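Side-chain contacts in 432aa long hypothetical deoxyribodipyrimidine photolyase (Sulfolobus tokodaii, PDB 2E0I), which probably repairs cyclobutane pyrimidine dimers in DNA with the energy of light, and binds two FAD molecules, one of them a likely light-harvesting cofactor: residues 299-304 against 336-341; 229-234 against 239-244. All blocks are in the same frame, centred on the assembly; numbering follows the deposited sequence.

In the fold
Both contacts belong to the helical part of the photolyase and reach different parts of the same FAD. Interaction 2 comes first along the chain, joining helix 227-233 to the start of helix 238-256; interaction 1 follows, joining the end of helix 292-304 to the end of helix 327-337 and the turn beyond it. Their centres are 24 Å apart and their nearest atoms about 11 Å, so they do not touch. Residues 239-244 meet the adenosine part of the cofactor, whereas residues 336-341 meet its isoalloxazine ring. Widely separated pieces of sequence thus shape one pocket, and Tyr341 in interaction 1 also reaches the second FAD.

Interaction 1: residues 299-304 against 336-341; sequences RMLNST and TKLVDY. With FAD (flavin-adenine dinucleotide), chain E.
The side-chain oxygen of Asn302 accepts a hydrogen bond from Tyr333 OH, and the aliphatic end of Lys337 comes up to the same oxygen, with CE 3.3 Å from OD1. The ammonium group is farther, NZ lying 3.6 Å from Asn302 OD1, which is proximity and no hydrogen bond. Lys337 bends at chi2 (-65°) and sends its long chain across Asn302, whose ND2 is meanwhile bonded to Lys285 O; with both ends of the amide engaged, its rotation is fixed. A lysine suits this place because its methylenes can pack on Leu301 and Asn302 while the charged end stays at the partly exposed margin of the contact.

Deeper in, Leu301 turns CG away from its backbone N (chi1 160°), bringing CD1 against Lys337 CB at 3.6 Å and onto CD1 of Leu338. The other methyl of Leu338, CD2, lies 3.6 Å from O4 of the flavin, so this branched side chain bridges helix and cofactor. Residues 338-341 form a type I turn that presents Asp340 O to FAD N3 at 2.9 Å (N-H...O 143°), reading the pyrimidine edge of the isoalloxazine. Asp340 OD2 takes a salt bridge from Arg312 and a hydrogen bond from Ser217 OG, which hold the carboxylate beside the flavin.

Helix 292-304 thus ends against the close of helix 327-337, where Leu301 also touches Phe334, while Leu338 also touches Asn346 of helix 343-353.

Interaction 2: residues 229-234 against 239-244; sequences EAYYTQ and EFVREL. With FAD (flavin-adenine dinucleotide), chain E.
Gln234 lays its CB and CG along one side of the Phe240 ring, CB 3.5 Å from CD2 and CG 3.6 Å from CE2. The glutamine chain folds at chi2 (-78°), which carries OE1 over a ring face, 4.3 Å above the plane and toward the rim, with the amide standing at 90° to the ring. Lys237 NZ hydrogen-bonds that oxygen, so the aliphatic half of Gln234 can pack while its side-chain oxygen keeps a hydrogen-bonding partner. The Phe240 ring also meets Tyr214 edge-to-face. A serine in place of Phe240 would probably leave Gln234 without the ring it packs on and Tyr214 without its edge-to-face partner, and open a gap between the helices.

Helices 227-233 and 238-256 form an antiparallel alpha-alpha hairpin across a short connection; the axes of 229-233 and 239-244 come within 10.0 Å, at 161°. Ala230 is small enough for this spacing: its CB meets Leu244 CD2 at 4.0 Å. Nearby, the edge of Tyr231 receives a methyl of Val241, CE1 to CG1 being 3.4 Å, while Val241 CG2 packs against the carbonyl of Gln234. The other methyl of Leu244, CD1, faces the cofactor, 3.8 Å from FAD O2B on the adenosine ribose.

Interaction 1: residues 299-304 against 336-341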
ATOM      1  N   ARG A 299      12.769   7.342 -10.676  1.00 23.60           N
ATOM      2  CA  ARG A 299      12.938   6.498 -11.846  1.00 24.03           C
ATOM      3  C   ARG A 299      12.707   5.040 -11.505  1.00 23.86           C
ATOM      4  O   ARG A 299      12.022   4.335 -12.249  1.00 24.60           O
ATOM      5  CB  ARG A 299      14.314   6.696 -12.468  1.00 24.53           C
ATOM      6  CG  ARG A 299      14.451   8.052 -13.094  1.00 26.04           C
ATOM      7  CD  ARG A 299      15.727   8.200 -13.872  1.00 29.36           C
ATOM      8  NE  ARG A 299      15.943   9.599 -14.226  1.00 33.29           N
ATOM      9  CZ  ARG A 299      16.929  10.026 -15.004  1.00 35.73           C
ATOM     10  NH1 ARG A 299      17.787   9.151 -15.520  1.00 37.55           N
ATOM     11  NH2 ARG A 299      17.070  11.326 -15.252  1.00 35.84           N
ATOM     12  N   MET A 300      13.261   4.583 -10.386  1.00 22.58           N
ATOM     13  CA  MET A 300      13.054   3.201  -9.999  1.00 22.30           C
ATOM     14  C   MET A 300      11.558   2.965  -9.820  1.00 23.21           C
ATOM     15  O   MET A 300      10.981   2.079 -10.448  1.00 23.88           O
ATOM     16  CB  MET A 300      13.772   2.865  -8.700  1.00 22.45           C
ATOM     17  CG  MET A 300      13.604   1.399  -8.349  1.00 22.91           C
ATOM     18  SD  MET A 300      14.344   0.854  -6.809  1.00 25.71           S
ATOM     19  CE  MET A 300      13.579  -0.757  -6.690  1.00 23.62           C
ATOM     20  N   LEU A 301      10.935   3.771  -8.963  1.00 22.81           N
ATOM     21  CA  LEU A 301       9.507   3.658  -8.705  1.00 21.15           C
ATOM     22  C   LEU A 301       8.722   3.573 -10.012  1.00 21.56           C
ATOM     23  O   LEU A 301       7.846   2.728 -10.151  1.00 21.28           O
ATOM     24  CB  LEU A 301       9.023   4.863  -7.881  1.00 20.48           C
ATOM     25  CG  LEU A 301       7.520   5.193  -7.888  1.00 20.21           C
ATOM     26  CD1 LEU A 301       6.743   4.075  -7.214  1.00 19.10           C
ATOM     27  CD2 LEU A 301       7.269   6.522  -7.182  1.00 19.44           C
ATOM     28  N   ASN A 302       9.041   4.432 -10.977  1.00 21.91           N
ATOM     29  CA  ASN A 302       8.300   4.425 -12.235  1.00 23.24           C
ATOM     30  C   ASN A 302       8.383   3.134 -13.031  1.00 23.14           C
ATOM     31  O   ASN A 302       7.394   2.673 -13.593  1.00 23.49           O
ATOM     32  CB  ASN A 302       8.721   5.598 -13.132  1.00 24.48           C
ATOM     33  CG  ASN A 302       8.250   6.949 -12.595  1.00 27.64           C
ATOM     34  OD1 ASN A 302       7.096   7.101 -12.195  1.00 28.25           O
ATOM     35  ND2 ASN A 302       9.143   7.939 -12.597  1.00 28.16           N
ATOM     36  N   SER A 303       9.554   2.530 -13.079  1.00 23.53           N
ATOM     37  CA  SER A 303       9.687   1.321 -13.853  1.00 23.69           C
ATOM     38  C   SER A 303       9.469   0.080 -13.032  1.00 23.42           C
ATOM     39  O   SER A 303       9.228  -0.985 -13.576  1.00 25.42           O
ATOM     40  CB  SER A 303      11.062   1.256 -14.472  1.00 24.41           C
ATOM     41  OG  SER A 303      11.999   1.052 -13.447  1.00 26.22           O
ATOM     42  N   THR A 304       9.534   0.206 -11.721  1.00 23.56           N
ATOM     43  CA  THR A 304       9.370  -0.961 -10.881  1.00 22.94           C
ATOM     44  C   THR A 304       8.104  -0.969 -10.012  1.00 22.59           C
ATOM     45  O   THR A 304       7.580  -2.035  -9.673  1.00 21.70           O
ATOM     46  CB  THR A 304      10.606  -1.112  -9.996  1.00 22.10           C
ATOM     47  OG1 THR A 304      10.602  -2.409  -9.413  1.00 27.58           O
ATOM     48  CG2 THR A 304      10.593  -0.099  -8.886  1.00 22.89           C
ATOM     49  N   THR A 336      -0.618   5.906  -8.033  1.00 16.35           N
ATOM     50  CA  THR A 336      -0.577   5.557  -9.424  1.00 15.13           C
ATOM     51  C   THR A 336       0.556   4.637  -9.792  1.00 15.37           C
ATOM     52  O   THR A 336       0.508   3.988 -10.820  1.00 16.47           O
ATOM     53  CB  THR A 336      -0.511   6.857 -10.230  1.00 15.21           C
ATOM     54  OG1 THR A 336      -1.833   7.182 -10.661  1.00 16.59           O
ATOM     55  CG2 THR A 336       0.440   6.768 -11.397  1.00 15.01           C
ATOM     56  N   LYS A 337       1.569   4.548  -8.947  1.00 17.08           N
ATOM     57  CA  LYS A 337       2.719   3.721  -9.280  1.00 18.06           C
ATOM     58  C   LYS A 337       3.027   2.570  -8.346  1.00 18.42           C
ATOM     59  O   LYS A 337       3.498   1.526  -8.789  1.00 18.16           O
ATOM     60  CB  LYS A 337       3.955   4.602  -9.387  1.00 19.40           C
ATOM     61  CG  LYS A 337       3.859   5.661 -10.463  1.00 22.24           C
ATOM     62  CD  LYS A 337       3.787   5.004 -11.819  1.00 24.14           C
ATOM     63  CE  LYS A 337       4.030   5.983 -12.938  1.00 25.18           C
ATOM     64  NZ  LYS A 337       4.617   5.234 -14.098  1.00 28.90           N
ATOM     65  N   LEU A 338       2.773   2.768  -7.058  1.00 17.99           N
ATOM     66  CA  LEU A 338       3.045   1.748  -6.050  1.00 17.71           C
ATOM     67  C   LEU A 338       2.383   0.391  -6.303  1.00 17.33           C
ATOM     68  O   LEU A 338       1.177   0.294  -6.518  1.00 17.70           O
ATOM     69  CB  LEU A 338       2.635   2.271  -4.668  1.00 17.56           C
ATOM     70  CG  LEU A 338       3.671   2.904  -3.730  1.00 17.79           C
ATOM     71  CD1 LEU A 338       4.954   3.274  -4.455  1.00 15.64           C
ATOM     72  CD2 LEU A 338       3.032   4.112  -3.072  1.00 17.27           C
ATOM     73  N   VAL A 339       3.186  -0.663  -6.284  1.00 16.65           N
ATOM     74  CA  VAL A 339       2.659  -2.001  -6.470  1.00 15.93           C
ATOM     75  C   VAL A 339       1.933  -2.371  -5.177  1.00 16.97           C
ATOM     76  O   VAL A 339       1.067  -3.247  -5.173  1.00 16.44           O
ATOM     77  CB  VAL A 339       3.796  -3.035  -6.712  1.00 16.40           C
ATOM     78  CG1 VAL A 339       4.710  -3.098  -5.495  1.00 16.57           C
ATOM     79  CG2 VAL A 339       3.212  -4.416  -6.978  1.00 14.85           C
ATOM     80  N   ASP A 340       2.286  -1.686  -4.084  1.00 17.89           N
ATOM     81  CA  ASP A 340       1.697  -1.947  -2.769  1.00 19.50           C
ATOM     82  C   ASP A 340       0.739  -0.854  -2.277  1.00 19.24           C
ATOM     83  O   ASP A 340       0.456  -0.755  -1.080  1.00 20.11           O
ATOM     84  CB  ASP A 340       2.814  -2.144  -1.722  1.00 21.89           C
ATOM     85  CG  ASP A 340       3.729  -0.917  -1.595  1.00 25.70           C
ATOM     86  OD1 ASP A 340       3.353   0.160  -2.118  1.00 26.46           O
ATOM     87  OD2 ASP A 340       4.819  -1.017  -0.972  1.00 26.25           O
ATOM     88  N   TYR A 341       0.219  -0.042  -3.187  1.00 18.76           N
ATOM     89  CA  TYR A 341      -0.666   1.037  -2.771  1.00 18.20           C
ATOM     90  C   TYR A 341      -1.730   0.703  -1.734  1.00 18.61           C
ATOM     91  O   TYR A 341      -2.579  -0.167  -1.937  1.00 17.75           O
ATOM     92  CB  TYR A 341      -1.357   1.675  -3.977  1.00 18.00           C
ATOM     93  CG  TYR A 341      -2.331   2.758  -3.573  1.00 16.46           C
ATOM     94  CD1 TYR A 341      -3.698   2.616  -3.796  1.00 15.36           C
ATOM     95  CD2 TYR A 341      -1.883   3.910  -2.928  1.00 15.47           C
ATOM     96  CE1 TYR A 341      -4.597   3.597  -3.386  1.00 16.27           C
ATOM     97  CE2 TYR A 341      -2.765   4.891  -2.513  1.00 16.37           C
ATOM     98  CZ  TYR A 341      -4.121   4.731  -2.746  1.00 17.27           C
ATOM     99  OH  TYR A 341      -4.998   5.706  -2.337  1.00 18.61           O
TER
HETATM  100  PA  FAD E1100      10.738  -3.215   4.699  1.00 29.54           P
HETATM  101  O1A FAD E1100      11.392  -4.479   4.291  1.00 31.28           O
HETATM  102  O2A FAD E1100      11.312  -2.224   5.636  1.00 31.16           O
HETATM  103  O5B FAD E1100       9.688  -3.916   5.700  1.00 31.26           O
HETATM  104  C5B FAD E1100       9.111  -3.211   6.801  1.00 32.36           C
HETATM  105  C4B FAD E1100       7.615  -3.522   6.892  1.00 34.14           C
HETATM  106  O4B FAD E1100       6.997  -2.816   7.981  1.00 35.85           O
HETATM  107  C3B FAD E1100       6.917  -3.065   5.609  1.00 34.99           C
HETATM  108  O3B FAD E1100       6.815  -4.181   4.721  1.00 33.17           O
HETATM  109  C2B FAD E1100       5.525  -2.743   6.146  1.00 35.21           C
HETATM  110  O2B FAD E1100       4.816  -3.955   6.410  1.00 38.01           O
HETATM  111  C1B FAD E1100       5.895  -2.052   7.459  1.00 35.68           C
HETATM  112  N9A FAD E1100       6.329  -0.651   7.245  1.00 34.64           N
HETATM  113  C8A FAD E1100       7.580  -0.206   7.142  1.00 33.40           C
HETATM  114  N7A FAD E1100       7.575   1.123   7.049  1.00 33.44           N
HETATM  115  C5A FAD E1100       6.310   1.530   7.090  1.00 33.54           C
HETATM  116  C6A FAD E1100       5.675   2.766   7.036  1.00 32.04           C
HETATM  117  N6A FAD E1100       6.378   3.890   6.942  1.00 30.60           N
HETATM  118  N1A FAD E1100       4.336   2.814   7.089  1.00 31.20           N
HETATM  119  C2A FAD E1100       3.608   1.715   7.195  1.00 30.40           C
HETATM  120  N3A FAD E1100       4.178   0.524   7.255  1.00 30.27           N
HETATM  121  C4A FAD E1100       5.513   0.399   7.206  1.00 33.30           C
HETATM  122  N1  FAD E1100       3.521   1.170   2.324  1.00 23.25           N
HETATM  123  C2  FAD E1100       2.477   0.473   1.702  1.00 24.48           C
HETATM  124  O2  FAD E1100       2.316  -0.728   1.905  1.00 25.23           O
HETATM  125  N3  FAD E1100       1.639   1.135   0.796  1.00 26.07           N
HETATM  126  C4  FAD E1100       1.860   2.488   0.514  1.00 24.57           C
HETATM  127  O4  FAD E1100       1.089   3.084  -0.237  1.00 23.75           O
HETATM  128  C4X FAD E1100       2.908   3.170   1.123  1.00 24.01           C
HETATM  129  N5  FAD E1100       3.168   4.498   0.764  1.00 24.96           N
HETATM  130  C5X FAD E1100       4.207   5.205   1.382  1.00 24.55           C
HETATM  131  C6  FAD E1100       4.435   6.529   1.021  1.00 22.01           C
HETATM  132  C7  FAD E1100       5.440   7.254   1.652  1.00 23.91           C
HETATM  133  C7M FAD E1100       5.649   8.718   1.256  1.00 24.69           C
HETATM  134  C8  FAD E1100       6.219   6.650   2.637  1.00 22.82           C
HETATM  135  C8M FAD E1100       7.313   7.430   3.369  1.00 23.13           C
HETATM  136  C9  FAD E1100       5.984   5.324   2.991  1.00 23.48           C
HETATM  137  C9A FAD E1100       4.973   4.592   2.373  1.00 25.13           C
HETATM  138  N10 FAD E1100       4.711   3.258   2.735  1.00 24.65           N
HETATM  139  C10 FAD E1100       3.741   2.523   2.033  1.00 23.77           C
HETATM  140  C1' FAD E1100       5.482   2.612   3.828  1.00 22.81           C
HETATM  141  C2' FAD E1100       6.765   1.862   3.460  1.00 24.46           C
HETATM  142  O2' FAD E1100       7.638   2.705   2.703  1.00 24.04           O
HETATM  143  C3' FAD E1100       6.489   0.566   2.694  1.00 26.29           C
HETATM  144  O3' FAD E1100       5.576  -0.240   3.443  1.00 28.37           O
HETATM  145  C4' FAD E1100       7.775  -0.235   2.476  1.00 26.48           C
HETATM  146  O4' FAD E1100       8.737   0.556   1.772  1.00 26.67           O
HETATM  147  C5' FAD E1100       7.497  -1.514   1.683  1.00 27.16           C
HETATM  148  O5' FAD E1100       8.710  -2.215   1.390  1.00 28.99           O
HETATM  149  P   FAD E1100       9.232  -3.424   2.317  1.00 27.24           P
HETATM  150  O1P FAD E1100       8.106  -4.365   2.515  1.00 28.14           O
HETATM  151  O2P FAD E1100      10.475  -3.940   1.701  1.00 28.17           O
HETATM  152  O3P FAD E1100       9.564  -2.701   3.720  1.00 30.28           O

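Interaction 2: residues 229-234 against 239-244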
ATOM      1  N   GLU A 229       0.474 -14.092  10.269  1.00 22.22           N
ATOM      2  CA  GLU A 229       1.499 -15.025   9.838  1.00 22.61           C
ATOM      3  C   GLU A 229       2.851 -14.321   9.784  1.00 21.95           C
ATOM      4  O   GLU A 229       3.849 -14.848  10.264  1.00 21.04           O
ATOM      5  CB  GLU A 229       1.156 -15.607   8.466  1.00 24.73           C
ATOM      6  CG  GLU A 229      -0.045 -16.536   8.490  1.00 29.87           C
ATOM      7  CD  GLU A 229      -0.287 -17.269   7.161  1.00 33.05           C
ATOM      8  OE1 GLU A 229      -0.660 -16.612   6.152  1.00 33.29           O
ATOM      9  OE2 GLU A 229      -0.104 -18.513   7.138  1.00 32.97           O
ATOM     10  N   ALA A 230       2.881 -13.129   9.199  1.00 21.65           N
ATOM     11  CA  ALA A 230       4.122 -12.372   9.094  1.00 21.70           C
ATOM     12  C   ALA A 230       4.650 -12.165  10.494  1.00 22.81           C
ATOM     13  O   ALA A 230       5.851 -12.298  10.756  1.00 23.27           O
ATOM     14  CB  ALA A 230       3.866 -11.022   8.449  1.00 20.47           C
ATOM     15  N   TYR A 231       3.728 -11.846  11.396  1.00 22.52           N
ATOM     16  CA  TYR A 231       4.076 -11.590  12.777  1.00 21.32           C
ATOM     17  C   TYR A 231       4.724 -12.770  13.480  1.00 19.61           C
ATOM     18  O   TYR A 231       5.795 -12.642  14.042  1.00 20.08           O
ATOM     19  CB  TYR A 231       2.841 -11.153  13.564  1.00 22.26           C
ATOM     20  CG  TYR A 231       3.117 -11.006  15.039  1.00 23.00           C
ATOM     21  CD1 TYR A 231       3.750  -9.870  15.546  1.00 23.10           C
ATOM     22  CD2 TYR A 231       2.785 -12.028  15.923  1.00 23.67           C
ATOM     23  CE1 TYR A 231       4.039  -9.764  16.899  1.00 24.44           C
ATOM     24  CE2 TYR A 231       3.071 -11.936  17.268  1.00 25.23           C
ATOM     25  CZ  TYR A 231       3.693 -10.808  17.753  1.00 25.45           C
ATOM     26  OH  TYR A 231       3.939 -10.742  19.098  1.00 26.97           O
ATOM     27  N   TYR A 232       4.079 -13.920  13.465  1.00 18.75           N
ATOM     28  CA  TYR A 232       4.650 -15.055  14.155  1.00 20.04           C
ATOM     29  C   TYR A 232       5.922 -15.602  13.536  1.00 21.53           C
ATOM     30  O   TYR A 232       6.780 -16.137  14.225  1.00 23.15           O
ATOM     31  CB  TYR A 232       3.604 -16.155  14.298  1.00 19.29           C
ATOM     32  CG  TYR A 232       2.736 -15.936  15.503  1.00 21.34           C
ATOM     33  CD1 TYR A 232       1.432 -15.452  15.383  1.00 22.57           C
ATOM     34  CD2 TYR A 232       3.246 -16.144  16.785  1.00 22.99           C
ATOM     35  CE1 TYR A 232       0.659 -15.178  16.521  1.00 22.88           C
ATOM     36  CE2 TYR A 232       2.486 -15.869  17.919  1.00 23.38           C
ATOM     37  CZ  TYR A 232       1.202 -15.388  17.781  1.00 22.89           C
ATOM     38  OH  TYR A 232       0.486 -15.106  18.914  1.00 24.65           O
ATOM     39  N   THR A 233       6.064 -15.459  12.233  1.00 23.82           N
ATOM     40  CA  THR A 233       7.250 -15.966  11.580  1.00 25.08           C
ATOM     41  C   THR A 233       8.461 -15.138  11.959  1.00 27.29           C
ATOM     42  O   THR A 233       9.571 -15.653  12.042  1.00 29.51           O
ATOM     43  CB  THR A 233       7.082 -15.938  10.067  1.00 23.82           C
ATOM     44  OG1 THR A 233       5.917 -16.688   9.717  1.00 24.33           O
ATOM     45  CG2 THR A 233       8.281 -16.562   9.387  1.00 25.55           C
ATOM     46  N   GLN A 234       8.237 -13.857  12.211  1.00 28.84           N
ATOM     47  CA  GLN A 234       9.311 -12.932  12.545  1.00 31.44           C
ATOM     48  C   GLN A 234       9.232 -12.432  13.981  1.00 32.70           C
ATOM     49  O   GLN A 234       9.915 -11.476  14.347  1.00 31.84           O
ATOM     50  CB  GLN A 234       9.227 -11.743  11.597  1.00 33.74           C
ATOM     51  CG  GLN A 234       9.214 -12.145  10.152  1.00 37.00           C
ATOM     52  CD  GLN A 234      10.598 -12.505   9.676  1.00 39.95           C
ATOM     53  OE1 GLN A 234      11.417 -11.618   9.429  1.00 41.99           O
ATOM     54  NE2 GLN A 234      10.883 -13.808   9.564  1.00 39.64           N
ATOM     55  N   GLU A 239      12.615  -5.052  15.462  1.00 39.79           N
ATOM     56  CA  GLU A 239      12.569  -3.984  14.460  1.00 39.08           C
ATOM     57  C   GLU A 239      11.486  -4.203  13.406  1.00 36.72           C
ATOM     58  O   GLU A 239      10.732  -3.284  13.065  1.00 36.58           O
ATOM     59  CB  GLU A 239      13.915  -3.862  13.746  1.00 42.22           C
ATOM     60  CG  GLU A 239      15.070  -3.370  14.596  1.00 47.19           C
ATOM     61  CD  GLU A 239      14.858  -1.959  15.112  1.00 50.74           C
ATOM     62  OE1 GLU A 239      14.284  -1.805  16.215  1.00 52.50           O
ATOM     63  OE2 GLU A 239      15.258  -1.005  14.408  1.00 53.04           O
ATOM     64  N   PHE A 240      11.427  -5.424  12.886  1.00 33.44           N
ATOM     65  CA  PHE A 240      10.452  -5.773  11.867  1.00 31.02           C
ATOM     66  C   PHE A 240       9.037  -5.777  12.426  1.00 30.80           C
ATOM     67  O   PHE A 240       8.102  -5.288  11.780  1.00 30.57           O
ATOM     68  CB  PHE A 240      10.775  -7.144  11.287  1.00 29.38           C
ATOM     69  CG  PHE A 240       9.785  -7.619  10.269  1.00 27.51           C
ATOM     70  CD1 PHE A 240       9.884  -7.215   8.945  1.00 25.90           C
ATOM     71  CD2 PHE A 240       8.736  -8.463  10.643  1.00 28.17           C
ATOM     72  CE1 PHE A 240       8.962  -7.638   8.008  1.00 25.07           C
ATOM     73  CE2 PHE A 240       7.801  -8.896   9.713  1.00 26.70           C
ATOM     74  CZ  PHE A 240       7.915  -8.482   8.391  1.00 27.15           C
ATOM     75  N   VAL A 241       8.875  -6.335  13.622  1.00 30.04           N
ATOM     76  CA  VAL A 241       7.557  -6.380  14.243  1.00 29.75           C
ATOM     77  C   VAL A 241       7.027  -4.974  14.567  1.00 30.34           C
ATOM     78  O   VAL A 241       5.834  -4.707  14.415  1.00 29.91           O
ATOM     79  CB  VAL A 241       7.566  -7.236  15.528  1.00 27.90           C
ATOM     80  CG1 VAL A 241       6.203  -7.213  16.183  1.00 27.68           C
ATOM     81  CG2 VAL A 241       7.926  -8.658  15.187  1.00 28.30           C
ATOM     82  N   ARG A 242       7.901  -4.067  14.997  1.00 31.01           N
ATOM     83  CA  ARG A 242       7.437  -2.726  15.312  1.00 32.04           C
ATOM     84  C   ARG A 242       6.985  -2.052  14.026  1.00 31.65           C
ATOM     85  O   ARG A 242       5.982  -1.335  14.011  1.00 31.94           O
ATOM     86  CB  ARG A 242       8.540  -1.890  15.968  1.00 34.13           C
ATOM     87  CG  ARG A 242       8.013  -0.708  16.790  1.00 37.31           C
ATOM     88  CD  ARG A 242       9.137   0.219  17.234  1.00 41.08           C
ATOM     89  NE  ARG A 242       9.827   0.750  16.072  1.00 46.43           N
ATOM     90  CZ  ARG A 242      11.052   0.426  15.663  1.00 49.00           C
ATOM     91  NH1 ARG A 242      11.530   0.995  14.561  1.00 50.81           N
ATOM     92  NH2 ARG A 242      11.812  -0.425  16.344  1.00 49.80           N
ATOM     93  N   GLU A 243       7.713  -2.281  12.941  1.00 30.18           N
ATOM     94  CA  GLU A 243       7.327  -1.656  11.693  1.00 30.30           C
ATOM     95  C   GLU A 243       6.049  -2.262  11.136  1.00 27.46           C
ATOM     96  O   GLU A 243       5.285  -1.604  10.444  1.00 27.03           O
ATOM     97  CB  GLU A 243       8.486  -1.708  10.690  1.00 32.88           C
ATOM     98  CG  GLU A 243       9.345  -0.435  10.785  1.00 38.93           C
ATOM     99  CD  GLU A 243      10.616  -0.465   9.953  1.00 42.64           C
ATOM    100  OE1 GLU A 243      10.549  -0.847   8.754  1.00 44.16           O
ATOM    101  OE2 GLU A 243      11.681  -0.085  10.506  1.00 42.95           O
ATOM    102  N   LEU A 244       5.794  -3.513  11.471  1.00 25.59           N
ATOM    103  CA  LEU A 244       4.583  -4.168  11.012  1.00 23.63           C
ATOM    104  C   LEU A 244       3.401  -3.444  11.643  1.00 23.43           C
ATOM    105  O   LEU A 244       2.339  -3.298  11.036  1.00 24.35           O
ATOM    106  CB  LEU A 244       4.590  -5.626  11.455  1.00 22.31           C
ATOM    107  CG  LEU A 244       3.955  -6.647  10.523  1.00 22.07           C
ATOM    108  CD1 LEU A 244       4.556  -6.530   9.124  1.00 21.98           C
ATOM    109  CD2 LEU A 244       4.212  -8.027  11.082  1.00 23.40           C
TER
HETATM  110  PA  FAD E1100      10.738  -3.215   4.699  1.00 29.54           P
HETATM  111  O1A FAD E1100      11.392  -4.479   4.291  1.00 31.28           O
HETATM  112  O2A FAD E1100      11.312  -2.224   5.636  1.00 31.16           O
HETATM  113  O5B FAD E1100       9.688  -3.916   5.700  1.00 31.26           O
HETATM  114  C5B FAD E1100       9.111  -3.211   6.801  1.00 32.36           C
HETATM  115  C4B FAD E1100       7.615  -3.522   6.892  1.00 34.14           C
HETATM  116  O4B FAD E1100       6.997  -2.816   7.981  1.00 35.85           O
HETATM  117  C3B FAD E1100       6.917  -3.065   5.609  1.00 34.99           C
HETATM  118  O3B FAD E1100       6.815  -4.181   4.721  1.00 33.17           O
HETATM  119  C2B FAD E1100       5.525  -2.743   6.146  1.00 35.21           C
HETATM  120  O2B FAD E1100       4.816  -3.955   6.410  1.00 38.01           O
HETATM  121  C1B FAD E1100       5.895  -2.052   7.459  1.00 35.68           C
HETATM  122  N9A FAD E1100       6.329  -0.651   7.245  1.00 34.64           N
HETATM  123  C8A FAD E1100       7.580  -0.206   7.142  1.00 33.40           C
HETATM  124  N7A FAD E1100       7.575   1.123   7.049  1.00 33.44           N
HETATM  125  C5A FAD E1100       6.310   1.530   7.090  1.00 33.54           C
HETATM  126  C6A FAD E1100       5.675   2.766   7.036  1.00 32.04           C
HETATM  127  N6A FAD E1100       6.378   3.890   6.942  1.00 30.60           N
HETATM  128  N1A FAD E1100       4.336   2.814   7.089  1.00 31.20           N
HETATM  129  C2A FAD E1100       3.608   1.715   7.195  1.00 30.40           C
HETATM  130  N3A FAD E1100       4.178   0.524   7.255  1.00 30.27           N
HETATM  131  C4A FAD E1100       5.513   0.399   7.206  1.00 33.30           C
HETATM  132  N1  FAD E1100       3.521   1.170   2.324  1.00 23.25           N
HETATM  133  C2  FAD E1100       2.477   0.473   1.702  1.00 24.48           C
HETATM  134  O2  FAD E1100       2.316  -0.728   1.905  1.00 25.23           O
HETATM  135  N3  FAD E1100       1.639   1.135   0.796  1.00 26.07           N
HETATM  136  C4  FAD E1100       1.860   2.488   0.514  1.00 24.57           C
HETATM  137  O4  FAD E1100       1.089   3.084  -0.237  1.00 23.75           O
HETATM  138  C4X FAD E1100       2.908   3.170   1.123  1.00 24.01           C
HETATM  139  N5  FAD E1100       3.168   4.498   0.764  1.00 24.96           N
HETATM  140  C5X FAD E1100       4.207   5.205   1.382  1.00 24.55           C
HETATM  141  C6  FAD E1100       4.435   6.529   1.021  1.00 22.01           C
HETATM  142  C7  FAD E1100       5.440   7.254   1.652  1.00 23.91           C
HETATM  143  C7M FAD E1100       5.649   8.718   1.256  1.00 24.69           C
HETATM  144  C8  FAD E1100       6.219   6.650   2.637  1.00 22.82           C
HETATM  145  C8M FAD E1100       7.313   7.430   3.369  1.00 23.13           C
HETATM  146  C9  FAD E1100       5.984   5.324   2.991  1.00 23.48           C
HETATM  147  C9A FAD E1100       4.973   4.592   2.373  1.00 25.13           C
HETATM  148  N10 FAD E1100       4.711   3.258   2.735  1.00 24.65           N
HETATM  149  C10 FAD E1100       3.741   2.523   2.033  1.00 23.77           C
HETATM  150  C1' FAD E1100       5.482   2.612   3.828  1.00 22.81           C
HETATM  151  C2' FAD E1100       6.765   1.862   3.460  1.00 24.46           C
HETATM  152  O2' FAD E1100       7.638   2.705   2.703  1.00 24.04           O
HETATM  153  C3' FAD E1100       6.489   0.566   2.694  1.00 26.29           C
HETATM  154  O3' FAD E1100       5.576  -0.240   3.443  1.00 28.37           O
HETATM  155  C4' FAD E1100       7.775  -0.235   2.476  1.00 26.48           C
HETATM  156  O4' FAD E1100       8.737   0.556   1.772  1.00 26.67           O
HETATM  157  C5' FAD E1100       7.497  -1.514   1.683  1.00 27.16           C
HETATM  158  O5' FAD E1100       8.710  -2.215   1.390  1.00 28.99           O
HETATM  159  P   FAD E1100       9.232  -3.424   2.317  1.00 27.24           P
HETATM  160  O1P FAD E1100       8.106  -4.365   2.515  1.00 28.14           O
HETATM  161  O2P FAD E1100      10.475  -3.940   1.701  1.00 28.17           O
HETATM  162  O3P FAD E1100       9.564  -2.701   3.720  1.00 30.28           O